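PDB 4H3U: SnoaL-like domain-containing protein, which is of unknown function but has a ketosteroid isomerase-like fold and may take part in trimethylamine metabolism. Local coordinates for residues Arg125-Glu129 with Glu130-Asp134; Ala76-Asp79 with Ala80-Asn84. All coordinates share one frame; numbering follows the deposited sequence. Where two conformers were deposited one is given.

Contact 1 (Arg125-Glu129 with Glu130-Asp134)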
loop_
_atom_site.group_PDB
_atom_site.type_symbol
_atom_site.label_atom_id
_atom_site.label_comp_id
_atom_site.label_asym_id
_atom_site.label_seq_id
_atom_site.Cartn_x
_atom_site.Cartn_y
_atom_site.Cartn_z
ATOM N N ARG A 125 9.629 -3.047 9.720
ATOM C CA ARG A 125 9.861 -3.372 11.114
ATOM C C ARG A 125 11.366 -3.447 11.274
ATOM O O ARG A 125 12.054 -4.026 10.442
ATOM C CB ARG A 125 9.212 -4.646 11.530
ATOM C CG ARG A 125 9.266 -4.866 13.026
ATOM C CD ARG A 125 8.473 -6.095 13.461
ATOM N NE ARG A 125 7.122 -5.946 12.931
ATOM C CZ ARG A 125 6.595 -6.590 11.887
ATOM N NH1 ARG A 125 5.384 -6.237 11.495
ATOM N NH2 ARG A 125 7.236 -7.572 11.246
ATOM N N THR A 126 11.873 -2.846 12.347
ATOM C CA THR A 126 13.339 -2.745 12.571
ATOM C C THR A 126 13.733 -3.300 13.937
ATOM O O THR A 126 12.901 -3.501 14.834
ATOM C CB THR A 126 13.811 -1.284 12.537
ATOM O OG1 THR A 126 13.194 -0.545 13.612
ATOM C CG2 THR A 126 13.463 -0.681 11.183
ATOM N N ARG A 127 15.033 -3.527 14.069
ATOM C CA ARG A 127 15.670 -3.970 15.319
ATOM C C ARG A 127 16.985 -3.182 15.316
ATOM O O ARG A 127 17.950 -3.541 14.631
ATOM C CB ARG A 127 15.890 -5.479 15.322
ATOM C CG ARG A 127 16.523 -6.081 16.582
ATOM C CD ARG A 127 17.074 -7.469 16.238
ATOM N NE ARG A 127 16.034 -8.387 15.772
ATOM C CZ ARG A 127 16.233 -9.448 14.984
ATOM N NH1 ARG A 127 17.420 -9.683 14.427
ATOM N NH2 ARG A 127 15.202 -10.211 14.638
ATOM N N GLY A 128 17.029 -2.076 16.053
ATOM C CA GLY A 128 18.186 -1.198 15.985
ATOM C C GLY A 128 18.185 -0.646 14.574
ATOM O O GLY A 128 17.120 -0.203 14.099
ATOM N N GLU A 129 19.341 -0.721 13.890
ATOM C CA GLU A 129 19.461 -0.305 12.512
ATOM C C GLU A 129 18.978 -1.343 11.482
ATOM O O GLU A 129 18.653 -0.938 10.381
ATOM C CB GLU A 129 20.908 -0.013 12.162
ATOM C CG GLU A 129 21.574 1.079 12.974
ATOM C CD GLU A 129 22.648 1.750 12.154
ATOM O OE1 GLU A 129 22.455 1.785 10.947
ATOM O OE2 GLU A 129 23.605 2.350 12.686
ATOM N N GLU A 130 18.868 -2.632 11.844
ATOM C CA GLU A 130 18.472 -3.705 10.896
ATOM C C GLU A 130 16.978 -3.734 10.633
ATOM O O GLU A 130 16.160 -3.560 11.509
ATOM C CB GLU A 130 18.756 -5.111 11.471
ATOM C CG GLU A 130 20.193 -5.505 11.701
ATOM C CD GLU A 130 20.325 -7.013 11.803
ATOM O OE1 GLU A 130 19.751 -7.652 12.689
ATOM O OE2 GLU A 130 21.071 -7.558 11.004
ATOM N N ILE A 131 16.652 -4.052 9.380
ATOM C CA ILE A 131 15.280 -4.254 8.944
ATOM C C ILE A 131 14.933 -5.736 9.057
ATOM O O ILE A 131 15.628 -6.581 8.502
ATOM C CB ILE A 131 15.034 -3.770 7.516
ATOM C CG1 ILE A 131 15.442 -2.299 7.357
ATOM C CG2 ILE A 131 13.578 -4.015 7.160
ATOM C CD1 ILE A 131 15.421 -1.797 5.932
ATOM N N THR A 132 13.889 -6.052 9.822
ATOM C CA THR A 132 13.410 -7.407 9.925
ATOM C C THR A 132 12.294 -7.723 8.933
ATOM O O THR A 132 12.115 -8.876 8.561
ATOM C CB THR A 132 12.979 -7.767 11.361
ATOM O OG1 THR A 132 11.862 -6.973 11.736
ATOM C CG2 THR A 132 14.114 -7.507 12.324
ATOM N N SER A 133 11.536 -6.704 8.539
ATOM C CA SER A 133 10.448 -6.857 7.572
ATOM C C SER A 133 10.289 -5.589 6.734
ATOM O O SER A 133 10.350 -4.491 7.252
ATOM C CB SER A 133 9.113 -7.134 8.313
ATOM O OG SER A 133 7.999 -7.080 7.447
ATOM N N ASP A 134 10.116 -5.788 5.424
ATOM C CA ASP A 134 9.742 -4.707 4.517
ATOM C C ASP A 134 8.522 -5.214 3.721
ATOM O O ASP A 134 8.563 -6.322 3.163
ATOM C CB ASP A 134 10.903 -4.407 3.555
ATOM C CG ASP A 134 10.640 -3.295 2.548
ATOM O OD1 ASP A 134 9.553 -3.394 1.891
ATOM O OD2 ASP A 134 11.507 -2.453 2.349
HETATM O O HOH W 1 9.760 -8.792 11.407
HETATM O O HOH W 2 19.751 -5.801 15.050
HETATM O O HOH W 3 20.745 -9.823 14.401
#
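Thr132 N donates to Arg125 O at 2.8 Å, and Ser133 N reaches the same oxygen in a weak bond of 3.3 Å, so two successive amides of the chain converge on a single carbonyl. In return Arg125 N donates to Ser133 O at 2.9 Å. With Thr132 and Ser133 both opposite Arg125, this is a classic beta bulge, the close-packed part of the contact. Thr132 OG1 lies 3.5 Å from Arg125 CB and 3.6 Å from Arg125 CG, while Ile131 and Thr126, paired on the other face of the sheet, are buried. Chain 125-134 ends the hairpin of strands 116-127 and 130-138, closed by a type II' turn from Arg127 to Glu130 with Gly128 at positive phi. Toward the end of the Arg125 side chain the packing gives way to water. The Arg125 chain bends at chi3 (-54°), and NH2, obliquely 3.5 Å from Ser133 CB, reaches a water, 2.8 Å away in the guanidinium plane, that also meets Thr132 OG1; an alanine in place of Arg125 would probably lose the water bridge and the aliphatic cover beside Thr132 OG1. At the ends of the turn, Arg127 and Glu130 run side by side in a long salt bridge, NH1 to OE1 3.5 Å, with their planar groups inclined at 55°. Thr132 CG2 sits over one face of the Arg127 guanidinium, and two waters donate to Glu130 OE1.

Contact 2 (Ala76-Asp79 with Ala80-Asn84); sequences ARTD and AMIEN
Thr78 O receives two amides from the last turn of the helix: Ile82 N at 2.8 Å, lying almost in line with the C=O bond (C=O...N angle 164°), and Met81 N in a weak bond. Met81 N also donates to Arg77 O at 3.3 Å, so this one N-H is divided between an i to i-4 and an i to i-3 acceptor. One residue before Met81, Ala80 N donates to Ala76 O in a regular helical bond. The helix ends here, since Ile82 is the first residue to leave helical backbone angles, although its N-H still closes the final turn. Its side chain runs alongside that of Thr78, pointing the same way. The Thr78 methyl is anti to its own backbone N (CG2, with OG1 at chi1 -63°), which places it 4.1 Å from Ile82 CD1 and leaves OG1 to bond Trp74 O one turn back. Water spans the exit from the helix: one molecule donates to Asp79 OD1 at 2.9 Å and to Ile82 O at 2.8 Å, and a second links Asp79 O with Glu83 OE2. Both have further acceptors nearby, so their protons may be shared. Asp79 OD1 also forms a salt bridge with Lys75. Helix 68-81 thus passes directly into strand 82-95, at the margin of the sheet within this chain, with Thr78 and Ile82 both packed on Tyr105 of the adjacent strand 98-109 and Met81 joined to Lys110 through the backbone.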
loop_
_atom_site.group_PDB
_atom_site.type_symbol
_atom_site.label_atom_id
_atom_site.label_comp_id
_atom_site.label_asym_id
_atom_site.label_seq_id
_atom_site.Cartn_x
_atom_site.Cartn_y
_atom_site.Cartn_z
ATOM N N ALA A 76 18.491 -6.596 -7.882
ATOM C CA ALA A 76 19.066 -6.971 -9.157
ATOM C C ALA A 76 17.993 -7.309 -10.209
ATOM O O ALA A 76 18.083 -6.873 -11.359
ATOM C CB ALA A 76 20.050 -8.123 -9.002
ATOM N N ARG A 77 16.984 -8.067 -9.826
ATOM C CA ARG A 77 15.907 -8.460 -10.717
ATOM C C ARG A 77 15.093 -7.267 -11.175
ATOM O O ARG A 77 14.674 -7.173 -12.333
ATOM C CB ARG A 77 15.024 -9.496 -10.042
ATOM C CG ARG A 77 15.655 -10.876 -9.845
ATOM C CD ARG A 77 14.974 -11.707 -8.722
ATOM N NE ARG A 77 13.537 -11.892 -8.913
ATOM C CZ ARG A 77 12.695 -12.304 -7.962
ATOM N NH1 ARG A 77 13.129 -12.493 -6.708
ATOM N NH2 ARG A 77 11.396 -12.471 -8.248
ATOM N N THR A 78 14.822 -6.366 -10.245
ATOM C CA THR A 78 14.082 -5.169 -10.576
ATOM C C THR A 78 14.875 -4.342 -11.601
ATOM O O THR A 78 14.298 -3.886 -12.592
ATOM C CB THR A 78 13.758 -4.371 -9.299
ATOM O OG1 THR A 78 12.914 -5.136 -8.414
ATOM C CG2 THR A 78 13.034 -3.130 -9.614
ATOM N N ASP A 79 16.167 -4.159 -11.365
ATOM C CA ASP A 79 17.012 -3.406 -12.308
ATOM C C ASP A 79 17.106 -4.055 -13.670
ATOM O O ASP A 79 17.247 -3.390 -14.687
ATOM C CB ASP A 79 18.417 -3.207 -11.762
ATOM C CG ASP A 79 18.502 -2.197 -10.617
ATOM O OD1 ASP A 79 17.544 -1.431 -10.407
ATOM O OD2 ASP A 79 19.594 -2.130 -10.013
ATOM N N ALA A 80 17.116 -5.371 -13.709
ATOM C CA ALA A 80 17.153 -6.060 -14.989
ATOM C C ALA A 80 15.890 -5.784 -15.796
ATOM O O ALA A 80 15.959 -5.750 -17.014
ATOM C CB ALA A 80 17.293 -7.561 -14.756
HETATM N N MSE A 81 14.745 -5.560 -15.163
HETATM C CA MSE A 81 13.475 -5.319 -15.834
HETATM C C MSE A 81 13.128 -3.855 -16.019
HETATM O O MSE A 81 12.403 -3.542 -16.962
HETATM C CB MSE A 81 12.361 -5.974 -14.995
HETATM C CG MSE A 81 10.939 -5.957 -15.605
HETATM SE SE MSE A 81 9.525 -6.710 -14.477
HETATM C CE MSE A 81 10.624 -8.301 -14.006
ATOM N N ILE A 82 13.681 -2.982 -15.187
ATOM C CA ILE A 82 13.307 -1.600 -15.142
ATOM C C ILE A 82 14.522 -0.701 -15.106
ATOM O O ILE A 82 15.390 -0.866 -14.268
ATOM C CB ILE A 82 12.461 -1.315 -13.869
ATOM C CG1 ILE A 82 11.294 -2.302 -13.777
ATOM C CG2 ILE A 82 11.949 0.111 -13.878
ATOM C CD1 ILE A 82 10.372 -2.067 -12.587
ATOM N N GLU A 83 14.598 0.202 -16.088
ATOM C CA GLU A 83 15.660 1.155 -16.145
ATOM C C GLU A 83 15.379 2.350 -15.205
ATOM O O GLU A 83 14.233 2.732 -14.974
ATOM C CB GLU A 83 15.748 1.728 -17.589
ATOM C CG GLU A 83 17.021 2.520 -17.883
ATOM C CD GLU A 83 18.268 1.637 -18.129
ATOM O OE1 GLU A 83 19.292 2.133 -18.613
ATOM O OE2 GLU A 83 18.250 0.433 -17.760
ATOM N N ASN A 84 16.443 2.946 -14.691
ATOM C CA ASN A 84 16.361 4.182 -13.909
ATOM C C ASN A 84 15.461 4.075 -12.659
ATOM O O ASN A 84 14.769 5.023 -12.326
ATOM C CB ASN A 84 15.929 5.381 -14.794
ATOM C CG ASN A 84 16.131 6.700 -14.113
ATOM O OD1 ASN A 84 17.180 6.944 -13.507
ATOM N ND2 ASN A 84 15.122 7.544 -14.159
HETATM O O HOH W 4 17.146 0.473 -12.555
HETATM O O HOH W 5 18.739 -1.071 -15.220
#

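How the contacts relate
From the N terminus, contact 2 comes first, where helix 68-81 runs out into strand 82-95; it closes only a helical turn. The chain then passes through strands 98-109 and 116-127 before contact 1 closes the hairpin into strand 130-138. The two are therefore in series, neither nested nor crossed. Their centres lie 24 Å apart on opposite sides of the chain's centre, and with nearest atoms about 11 Å apart they do not touch. Both nevertheless reach one mixed sheet: contact 2 joins the helix to strand 82-95, outermost within the chain, whereas contact 1 joins two strands farther inside the strand order.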